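PDB 6MRK: nuclear RNA export factor 2 from Drosophila melanogaster, which may take part in mRNA export and, in ovaries, forms a complex with Piwi and Nxt1 that silences transposons cotranscriptionally, this chain being its NTF2-like domain. Local coordinates for residues Glu13-Phe18 and Thr114-Tyr119; Glu25-Glu30 and Arg104-Phe109; His110-Asp115 and Ile126-Leu131. One frame throughout, in Å; residues are numbered along the deposited sequence.

Contact 1. Residues Glu13-Phe18 and Thr114-Tyr119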
loop_
_atom_site.group_PDB
_atom_site.type_symbol
_atom_site.label_atom_id
_atom_site.label_comp_id
_atom_site.label_asym_id
_atom_site.label_seq_id
_atom_site.Cartn_x
_atom_site.Cartn_y
_atom_site.Cartn_z
ATOM N N GLU A 13 -4.356 1.728 19.662
ATOM C CA GLU A 13 -5.137 2.994 19.606
ATOM C C GLU A 13 -4.491 3.971 18.607
ATOM O O GLU A 13 -5.043 5.067 18.465
ATOM C CB GLU A 13 -5.430 3.575 20.995
ATOM C CG GLU A 13 -4.237 3.804 21.902
ATOM C CD GLU A 13 -4.603 4.645 23.117
ATOM O OE1 GLU A 13 -5.816 4.730 23.449
ATOM O OE2 GLU A 13 -3.683 5.232 23.720
ATOM N N LEU A 14 -3.434 3.565 17.883
ATOM C CA LEU A 14 -2.852 4.314 16.724
ATOM C C LEU A 14 -3.682 4.068 15.458
ATOM O O LEU A 14 -3.585 4.877 14.520
ATOM C CB LEU A 14 -1.392 3.906 16.486
ATOM C CG LEU A 14 -0.920 3.938 15.028
ATOM C CD1 LEU A 14 0.497 4.482 14.919
ATOM C CD2 LEU A 14 -1.038 2.559 14.369
ATOM N N VAL A 15 -4.440 2.982 15.382
ATOM C CA VAL A 15 -5.327 2.788 14.203
ATOM C C VAL A 15 -6.308 3.960 14.223
ATOM O O VAL A 15 -6.247 4.776 13.316
ATOM C CB VAL A 15 -6.034 1.416 14.173
ATOM C CG1 VAL A 15 -6.933 1.261 12.941
ATOM C CG2 VAL A 15 -5.024 0.273 14.246
ATOM N N GLY A 16 -7.123 4.074 15.261
ATOM C CA GLY A 16 -8.152 5.126 15.335
ATOM C C GLY A 16 -7.548 6.517 15.344
ATOM O O GLY A 16 -8.108 7.402 14.696
ATOM N N ALA A 17 -6.444 6.722 16.055
ATOM C CA ALA A 17 -5.830 8.055 16.230
ATOM C C ALA A 17 -5.342 8.579 14.878
ATOM O O ALA A 17 -5.838 9.631 14.451
ATOM C CB ALA A 17 -4.715 7.999 17.243
ATOM N N PHE A 18 -4.411 7.882 14.226
ATOM C CA PHE A 18 -3.781 8.369 12.975
ATOM C C PHE A 18 -4.728 8.147 11.793
ATOM O O PHE A 18 -5.061 9.118 11.115
ATOM C CB PHE A 18 -2.432 7.693 12.726
ATOM C CG PHE A 18 -1.971 7.817 11.297
ATOM C CD1 PHE A 18 -1.786 9.070 10.740
ATOM C CD2 PHE A 18 -1.773 6.695 10.502
ATOM C CE1 PHE A 18 -1.376 9.207 9.426
ATOM C CE2 PHE A 18 -1.372 6.829 9.183
ATOM C CZ PHE A 18 -1.177 8.086 8.650
ATOM N N THR A 114 -7.764 -3.305 8.416
ATOM C CA THR A 114 -6.516 -2.712 8.943
ATOM C C THR A 114 -5.448 -3.802 8.925
ATOM O O THR A 114 -5.765 -4.973 9.179
ATOM C CB THR A 114 -6.823 -2.122 10.327
ATOM O OG1 THR A 114 -6.930 -0.730 10.049
ATOM C CG2 THR A 114 -5.811 -2.415 11.422
ATOM N N ASP A 115 -4.213 -3.438 8.635
ATOM C CA ASP A 115 -3.052 -4.339 8.837
ATOM C C ASP A 115 -1.900 -3.489 9.353
ATOM O O ASP A 115 -1.307 -2.790 8.541
ATOM C CB ASP A 115 -2.635 -5.061 7.548
ATOM C CG ASP A 115 -3.675 -6.011 6.984
ATOM O OD1 ASP A 115 -4.648 -5.504 6.384
ATOM O OD2 ASP A 115 -3.510 -7.250 7.146
ATOM N N VAL A 116 -1.609 -3.526 10.650
ATOM C CA VAL A 116 -0.391 -2.862 11.197
ATOM C C VAL A 116 0.740 -3.877 11.113
ATOM O O VAL A 116 0.597 -4.937 11.691
ATOM C CB VAL A 116 -0.583 -2.350 12.636
ATOM C CG1 VAL A 116 0.668 -1.634 13.112
ATOM C CG2 VAL A 116 -1.802 -1.445 12.771
ATOM N N MET A 117 1.811 -3.570 10.399
ATOM C CA MET A 117 2.795 -4.598 9.984
ATOM C C MET A 117 4.118 -4.401 10.719
ATOM O O MET A 117 4.827 -5.402 10.865
ATOM C CB MET A 117 3.038 -4.544 8.476
ATOM C CG MET A 117 1.754 -4.614 7.654
ATOM S SD MET A 117 0.931 -6.239 7.579
ATOM C CE MET A 117 2.318 -7.343 7.307
ATOM N N HIS A 118 4.457 -3.172 11.121
ATOM C CA HIS A 118 5.627 -2.856 11.982
ATOM C C HIS A 118 5.212 -1.807 12.996
ATOM O O HIS A 118 4.307 -1.019 12.705
ATOM C CB HIS A 118 6.821 -2.374 11.173
ATOM C CG HIS A 118 7.217 -3.369 10.142
ATOM N ND1 HIS A 118 7.702 -3.002 8.895
ATOM C CD2 HIS A 118 7.147 -4.716 10.141
ATOM C CE1 HIS A 118 7.940 -4.086 8.183
ATOM N NE2 HIS A 118 7.612 -5.154 8.933
ATOM N N TYR A 119 5.833 -1.827 14.162
ATOM C CA TYR A 119 5.589 -0.796 15.185
ATOM C C TYR A 119 6.719 -0.808 16.199
ATOM O O TYR A 119 6.931 -1.840 16.811
ATOM C CB TYR A 119 4.245 -1.034 15.855
ATOM C CG TYR A 119 3.936 -0.042 16.940
ATOM C CD1 TYR A 119 3.343 1.169 16.656
ATOM C CD2 TYR A 119 4.237 -0.323 18.257
ATOM C CE1 TYR A 119 3.032 2.069 17.662
ATOM C CE2 TYR A 119 3.945 0.563 19.277
ATOM C CZ TYR A 119 3.333 1.764 18.980
ATOM O OH TYR A 119 3.045 2.625 19.998
#
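Val15 carries this contact, its CB directed from the helix toward the strand that holds Thr114-Tyr119. From CB the side chain forks. CG1 stands anti to the backbone N (chi1 -180°) and runs tip to tip into Thr114, lying 3.5 Å from Thr114 OG1 and 4.1 Å from Thr114 CG2. The other branch, CG2, sits beside the backbone N and drops onto a small patch of methyls, with Val15 CG2 3.9 Å from Val116 CG2 and 4.0 Å from Thr114 CG2. Two beta-branched residues suit the strand here: each offers a methyl close to the backbone, and Thr114 and Val116, two positions apart, turn to the same side of the sheet, where the helix lies. This is the helix-over-sheet packing of the NTF2-like fold, in which the helix 12-27 lies across the curved sheet; the short axes of helix and strand run 10.2 Å apart, with 114° between their directions. The preceding residue, Leu14, divides its methyls between two partners. Leu14 CD2 comes within 4.4 Å of Val116 CG2, while Leu14 CD1 reaches the edge of the Tyr119 ring, near its plane, 4.4 Å from Tyr119 CE1. Tyr119 suits this border position because its ring can serve the apolar layer while its hydroxyl makes a weak hydrogen bond to Arg176. No hydrogen bond crosses between the segments. Cys7 and Ala11 also touch Val116, and on the reverse of the strand Asp115 forms a salt bridge with a basic side chain of another protein's chain.

Contact 2. Residues Glu25-Glu30 and Arg104-Phe109; sequences EFENDE and RVTHDF
With CG anti to its carbonyl carbon (chi1 -74°) and an extended chain beyond, Glu27 throws its carboxylate along the strand toward His107, whose ring swings to meet it through a similar first torsion (chi1 -54°). Carboxylate and imidazole come to lie nearly coplanar, 6° apart. Glu27 OE2 is then gripped twice: through its anti lone pair it accepts from His107 ND1 at 2.9 Å, and from above the carboxylate plane it takes the backbone His107 N at 2.7 Å. The ND1 bond, in the ring plane, fixes the ring's rotation, while the backbone N-H ties the same oxygen to the strand; together they should favour the ionised acid, which may in turn raise the histidine's proton affinity. Glutamate suits the site because its length spans from the last turn of helix 12-27 to the strand. In the NTF2-like fold this helix runs across the sheet, and here its C-terminal end meets the beginning of strand 104-119. The main chain joins in as well, Val105 N making a weak but straight hydrogen bond to Glu27 O at 3.3 Å. On the apolar side of the contact, Phe26 CD2 lies 3.9 Å from Val105 CG2, which sits at the edge of the phenyl ring, while Phe156 meets the His107 ring. Beyond the helix, Asn28 OD1 accepts from Glu30 N at 3.0 Å, an Asx turn that shapes the exit. The Asn28 amide stacks over one face of the Arg104 guanidinium, offset toward its rim, the planes nearly parallel. Asp29 OD1 lies against the aliphatic part of Arg104, 3.3 Å from Arg104 CG; no guanidinium N-H points at it, so any attraction between the charges is long-range.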
loop_
_atom_site.group_PDB
_atom_site.type_symbol
_atom_site.label_atom_id
_atom_site.label_comp_id
_atom_site.label_asym_id
_atom_site.label_seq_id
_atom_site.Cartn_x
_atom_site.Cartn_y
_atom_site.Cartn_z
ATOM N N GLU A 25 -9.780 13.834 7.472
ATOM C CA GLU A 25 -9.278 15.173 7.079
ATOM C C GLU A 25 -8.920 15.220 5.593
ATOM O O GLU A 25 -8.794 16.340 5.074
ATOM C CB GLU A 25 -8.064 15.535 7.917
ATOM C CG GLU A 25 -7.675 16.992 7.803
ATOM C CD GLU A 25 -6.843 17.469 8.987
ATOM O OE1 GLU A 25 -6.564 16.641 9.901
ATOM O OE2 GLU A 25 -6.471 18.661 9.000
ATOM N N PHE A 26 -8.715 14.069 4.943
ATOM C CA PHE A 26 -8.498 13.978 3.479
ATOM C C PHE A 26 -9.841 14.231 2.797
ATOM O O PHE A 26 -9.857 14.867 1.742
ATOM C CB PHE A 26 -7.911 12.622 3.077
ATOM C CG PHE A 26 -7.670 12.482 1.597
ATOM C CD1 PHE A 26 -6.518 12.991 1.022
ATOM C CD2 PHE A 26 -8.606 11.872 0.769
ATOM C CE1 PHE A 26 -6.299 12.894 -0.344
ATOM C CE2 PHE A 26 -8.379 11.761 -0.598
ATOM C CZ PHE A 26 -7.227 12.278 -1.151
ATOM N N GLU A 27 -10.922 13.774 3.432
ATOM C CA GLU A 27 -12.310 13.708 2.887
ATOM C C GLU A 27 -12.672 15.010 2.172
ATOM O O GLU A 27 -12.886 14.962 0.937
ATOM C CB GLU A 27 -13.319 13.350 3.990
ATOM C CG GLU A 27 -13.240 11.878 4.383
ATOM C CD GLU A 27 -14.448 11.237 5.041
ATOM O OE1 GLU A 27 -15.359 11.974 5.472
ATOM O OE2 GLU A 27 -14.465 9.985 5.125
ATOM N N ASN A 28 -12.753 16.119 2.904
ATOM C CA ASN A 28 -13.161 17.424 2.323
ATOM C C ASN A 28 -11.930 18.058 1.665
ATOM O O ASN A 28 -10.972 18.406 2.388
ATOM C CB ASN A 28 -13.849 18.318 3.356
ATOM C CG ASN A 28 -14.412 19.587 2.757
ATOM O OD1 ASN A 28 -14.062 19.960 1.642
ATOM N ND2 ASN A 28 -15.275 20.257 3.499
ATOM N N ASP A 29 -11.966 18.193 0.335
ATOM C CA ASP A 29 -10.825 18.656 -0.507
ATOM C C ASP A 29 -10.541 20.142 -0.254
ATOM O O ASP A 29 -9.421 20.566 -0.550
ATOM C CB ASP A 29 -11.053 18.368 -1.998
ATOM C CG ASP A 29 -12.379 18.845 -2.576
ATOM O OD1 ASP A 29 -13.365 18.928 -1.813
ATOM O OD2 ASP A 29 -12.417 19.114 -3.797
ATOM N N GLU A 30 -11.516 20.883 0.278
ATOM C CA GLU A 30 -11.393 22.320 0.649
ATOM C C GLU A 30 -10.357 22.525 1.764
ATOM O O GLU A 30 -9.676 23.560 1.730
ATOM C CB GLU A 30 -12.738 22.881 1.122
ATOM C CG GLU A 30 -13.504 23.658 0.064
ATOM C CD GLU A 30 -14.598 24.529 0.662
ATOM O OE1 GLU A 30 -15.725 24.007 0.891
ATOM O OE2 GLU A 30 -14.306 25.719 0.942
ATOM N N ARG A 104 -13.221 14.946 -4.142
ATOM C CA ARG A 104 -13.779 14.840 -2.783
ATOM C C ARG A 104 -14.239 13.403 -2.566
ATOM O O ARG A 104 -14.758 12.792 -3.527
ATOM C CB ARG A 104 -14.958 15.796 -2.629
ATOM C CG ARG A 104 -15.177 16.192 -1.186
ATOM C CD ARG A 104 -16.299 17.175 -1.062
ATOM N NE ARG A 104 -16.720 17.188 0.326
ATOM C CZ ARG A 104 -17.539 18.081 0.862
ATOM N NH1 ARG A 104 -18.050 19.051 0.121
ATOM N NH2 ARG A 104 -17.845 17.998 2.143
ATOM N N VAL A 105 -14.065 12.894 -1.348
ATOM C CA VAL A 105 -14.510 11.521 -0.982
ATOM C C VAL A 105 -15.252 11.596 0.351
ATOM O O VAL A 105 -15.249 12.660 0.967
ATOM C CB VAL A 105 -13.326 10.530 -0.929
ATOM C CG1 VAL A 105 -12.591 10.444 -2.259
ATOM C CG2 VAL A 105 -12.354 10.861 0.196
ATOM N N THR A 106 -15.918 10.499 0.691
ATOM C CA THR A 106 -16.429 10.112 2.027
ATOM C C THR A 106 -16.057 8.631 2.186
ATOM O O THR A 106 -16.553 7.821 1.397
ATOM C CB THR A 106 -17.944 10.354 2.113
ATOM O OG1 THR A 106 -18.172 11.764 2.066
ATOM C CG2 THR A 106 -18.593 9.815 3.362
ATOM N N HIS A 107 -15.179 8.288 3.125
ATOM C CA HIS A 107 -14.825 6.877 3.417
ATOM C C HIS A 107 -15.975 6.217 4.182
ATOM O O HIS A 107 -16.575 6.877 5.040
ATOM C CB HIS A 107 -13.514 6.797 4.208
ATOM C CG HIS A 107 -12.367 7.496 3.573
ATOM N ND1 HIS A 107 -12.248 8.865 3.601
ATOM C CD2 HIS A 107 -11.272 7.018 2.942
ATOM C CE1 HIS A 107 -11.134 9.215 2.991
ATOM N NE2 HIS A 107 -10.504 8.096 2.578
ATOM N N ASP A 108 -16.228 4.938 3.920
ATOM C CA ASP A 108 -17.167 4.105 4.718
ATOM C C ASP A 108 -16.355 3.439 5.838
ATOM O O ASP A 108 -15.789 2.371 5.616
ATOM C CB ASP A 108 -17.923 3.132 3.807
ATOM C CG ASP A 108 -18.799 2.116 4.532
ATOM O OD1 ASP A 108 -18.843 2.143 5.775
ATOM O OD2 ASP A 108 -19.415 1.279 3.846
ATOM N N PHE A 109 -16.304 4.041 7.020
ATOM C CA PHE A 109 -15.384 3.616 8.105
ATOM C C PHE A 109 -15.719 2.219 8.600
ATOM O O PHE A 109 -14.821 1.545 9.095
ATOM C CB PHE A 109 -15.402 4.618 9.257
ATOM C CG PHE A 109 -14.541 5.811 8.944
ATOM C CD1 PHE A 109 -15.048 6.902 8.257
ATOM C CD2 PHE A 109 -13.193 5.781 9.240
ATOM C CE1 PHE A 109 -14.224 7.962 7.923
ATOM C CE2 PHE A 109 -12.374 6.845 8.907
ATOM C CZ PHE A 109 -12.886 7.926 8.241
#

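Contact 3. Residues His110-Asp115 and Ile126-Leu131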
loop_
_atom_site.group_PDB
_atom_site.type_symbol
_atom_site.label_atom_id
_atom_site.label_comp_id
_atom_site.label_asym_id
_atom_site.label_seq_id
_atom_site.Cartn_x
_atom_site.Cartn_y
_atom_site.Cartn_z
ATOM N N HIS A 110 -16.974 1.808 8.474
ATOM C CA HIS A 110 -17.437 0.438 8.825
ATOM C C HIS A 110 -16.770 -0.606 7.920
ATOM O O HIS A 110 -16.743 -1.783 8.300
ATOM C CB HIS A 110 -18.960 0.335 8.697
ATOM C CG HIS A 110 -19.714 0.926 9.841
ATOM N ND1 HIS A 110 -21.052 0.633 10.069
ATOM C CD2 HIS A 110 -19.337 1.785 10.815
ATOM C CE1 HIS A 110 -21.465 1.286 11.137
ATOM N NE2 HIS A 110 -20.431 2.006 11.612
ATOM N N SER A 111 -16.286 -0.204 6.745
ATOM C CA SER A 111 -15.852 -1.141 5.679
ATOM C C SER A 111 -14.359 -1.431 5.813
ATOM O O SER A 111 -13.870 -2.303 5.076
ATOM C CB SER A 111 -16.192 -0.598 4.316
ATOM O OG SER A 111 -15.241 0.362 3.878
ATOM N N LEU A 112 -13.682 -0.746 6.734
ATOM C CA LEU A 112 -12.210 -0.638 6.707
ATOM C C LEU A 112 -11.580 -1.873 7.326
ATOM O O LEU A 112 -11.920 -2.183 8.470
ATOM C CB LEU A 112 -11.758 0.595 7.488
ATOM C CG LEU A 112 -12.128 1.947 6.888
ATOM C CD1 LEU A 112 -11.513 3.042 7.737
ATOM C CD2 LEU A 112 -11.687 2.071 5.427
ATOM N N GLN A 113 -10.622 -2.464 6.615
ATOM C CA GLN A 113 -9.785 -3.569 7.129
ATOM C C GLN A 113 -8.350 -3.069 7.243
ATOM O O GLN A 113 -7.845 -2.492 6.272
ATOM C CB GLN A 113 -9.947 -4.797 6.247
ATOM C CG GLN A 113 -11.299 -5.453 6.471
ATOM C CD GLN A 113 -11.559 -6.625 5.562
ATOM O OE1 GLN A 113 -11.599 -7.776 5.999
ATOM N NE2 GLN A 113 -11.750 -6.326 4.286
ATOM N N THR A 114 -7.764 -3.305 8.416
ATOM C CA THR A 114 -6.516 -2.712 8.943
ATOM C C THR A 114 -5.448 -3.802 8.925
ATOM O O THR A 114 -5.765 -4.973 9.179
ATOM C CB THR A 114 -6.823 -2.122 10.327
ATOM O OG1 THR A 114 -6.930 -0.730 10.049
ATOM C CG2 THR A 114 -5.811 -2.415 11.422
ATOM N N ASP A 115 -4.213 -3.438 8.635
ATOM C CA ASP A 115 -3.052 -4.339 8.837
ATOM C C ASP A 115 -1.900 -3.489 9.353
ATOM O O ASP A 115 -1.307 -2.790 8.541
ATOM C CB ASP A 115 -2.635 -5.061 7.548
ATOM C CG ASP A 115 -3.675 -6.011 6.984
ATOM O OD1 ASP A 115 -4.648 -5.504 6.384
ATOM O OD2 ASP A 115 -3.510 -7.250 7.146
ATOM N N ILE A 126 1.489 0.803 8.194
ATOM C CA ILE A 126 0.041 0.600 8.459
ATOM C C ILE A 126 -0.750 0.682 7.154
ATOM O O ILE A 126 -0.589 1.626 6.399
ATOM C CB ILE A 126 -0.446 1.567 9.550
ATOM C CG1 ILE A 126 -1.948 1.817 9.471
ATOM C CG2 ILE A 126 0.318 2.870 9.525
ATOM C CD1 ILE A 126 -2.521 2.290 10.785
ATOM N N TYR A 127 -1.542 -0.342 6.897
ATOM C CA TYR A 127 -2.300 -0.505 5.641
ATOM C C TYR A 127 -3.772 -0.487 6.010
ATOM O O TYR A 127 -4.110 -0.975 7.073
ATOM C CB TYR A 127 -1.957 -1.811 4.919
ATOM C CG TYR A 127 -0.497 -2.046 4.635
ATOM C CD1 TYR A 127 0.392 -1.013 4.392
ATOM C CD2 TYR A 127 0.003 -3.327 4.578
ATOM C CE1 TYR A 127 1.730 -1.240 4.102
ATOM C CE2 TYR A 127 1.333 -3.581 4.270
ATOM C CZ TYR A 127 2.203 -2.533 4.033
ATOM O OH TYR A 127 3.517 -2.785 3.778
ATOM N N VAL A 128 -4.599 0.091 5.160
ATOM C CA VAL A 128 -6.075 0.076 5.329
ATOM C C VAL A 128 -6.675 -0.325 3.974
ATOM O O VAL A 128 -6.167 0.118 2.936
ATOM C CB VAL A 128 -6.572 1.437 5.851
ATOM C CG1 VAL A 128 -6.439 2.530 4.811
ATOM C CG2 VAL A 128 -7.995 1.376 6.350
ATOM N N ALA A 129 -7.659 -1.214 3.975
ATOM C CA ALA A 129 -8.459 -1.577 2.787
ATOM C C ALA A 129 -9.906 -1.204 3.101
ATOM O O ALA A 129 -10.406 -1.571 4.193
ATOM C CB ALA A 129 -8.303 -3.051 2.490
ATOM N N GLY A 130 -10.559 -0.468 2.220
ATOM C CA GLY A 130 -11.939 -0.045 2.510
ATOM C C GLY A 130 -12.719 0.331 1.271
ATOM O O GLY A 130 -12.317 -0.063 0.150
ATOM N N LEU A 131 -13.808 1.059 1.496
ATOM C CA LEU A 131 -14.720 1.529 0.442
ATOM C C LEU A 131 -14.940 3.014 0.697
ATOM O O LEU A 131 -15.117 3.405 1.874
ATOM C CB LEU A 131 -16.017 0.721 0.516
ATOM C CG LEU A 131 -17.143 1.224 -0.385
ATOM C CD1 LEU A 131 -17.736 0.091 -1.212
ATOM C CD2 LEU A 131 -18.230 1.925 0.423
#
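Four backbone hydrogen bonds in two reciprocal pairs join these antiparallel strands. The first pair links Gln113 and Ala129: Gln113 N reaches Ala129 O at 2.6 Å, almost along the C=O axis, and Ala129 N returns to Gln113 O at 2.6 Å, in the carbonyl plane. The second pair links Asp115 and Tyr127 less directly, each donor standing above its acceptor's carbonyl plane, with Asp115 N to Tyr127 O at 2.9 Å and Tyr127 N to Asp115 O at 3.0 Å. Between them Thr114 and Val128 form a non-hydrogen-bonded pair. They form part of the beta hairpin of strands 104-119 and 123-135 in the NTF2-like sheet. Before the regular ladder starts, a side chain takes over: Ser111 OG accepts from Leu131 N at 2.9 Å, somewhat bent at 131°, and is also hydrogen-bonded to Asp108 O. Serine suits this spot, its short hydroxyl serving two main-chain groups where the strand is irregular. Packing follows alongside. Leu112 lays CD2 over Gly130, 3.6 Å from Gly130 CA, the bare alpha carbon leaving room for the methyl, and the same Leu112 CD2 comes 3.9 Å from Val128 CG2, the two side chains crossing obliquely. Val128 and Thr114 face helix 12-27 and meet Leu19. Gln113, Asp115, Tyr127 and Ala129 lie on the other face, where a second protein, probably Nxt1, sets a basic and a polar side chain against the Asp115 carboxylate. The pairing itself rests on the main chain, which leaves the side chains to serve two different surfaces: beta-branched Thr114 and Val128 toward the helix, Gln113, Asp115 and Tyr127 toward the partner protein, with small Ala129 on the same face.

In the fold
Contacts 1 and 2 tie the same two elements, helix 12-27 and strand 104-119, at sites whose centres are about 19 Å apart, yet by different means: contact 1 is van der Waals packing without a hydrogen bond between its segments, whereas contact 2 relies on a carboxylate-histidine pair whose histidine is buried and fades into charged surface residues. Contact 3 is main-chain pairing within the sheet, and it shares Thr114 and Asp115 with contact 1. Where the two meet, Leu14 CD2 of contact 1 packs 3.9 Å from Ile126 CD1 of contact 3. Asp108 N probably bonds to Leu131 O, carrying the ladder of contact 3 back toward contact 2. All three are partly buried; only contact 2 has no neighbouring protein chain against it.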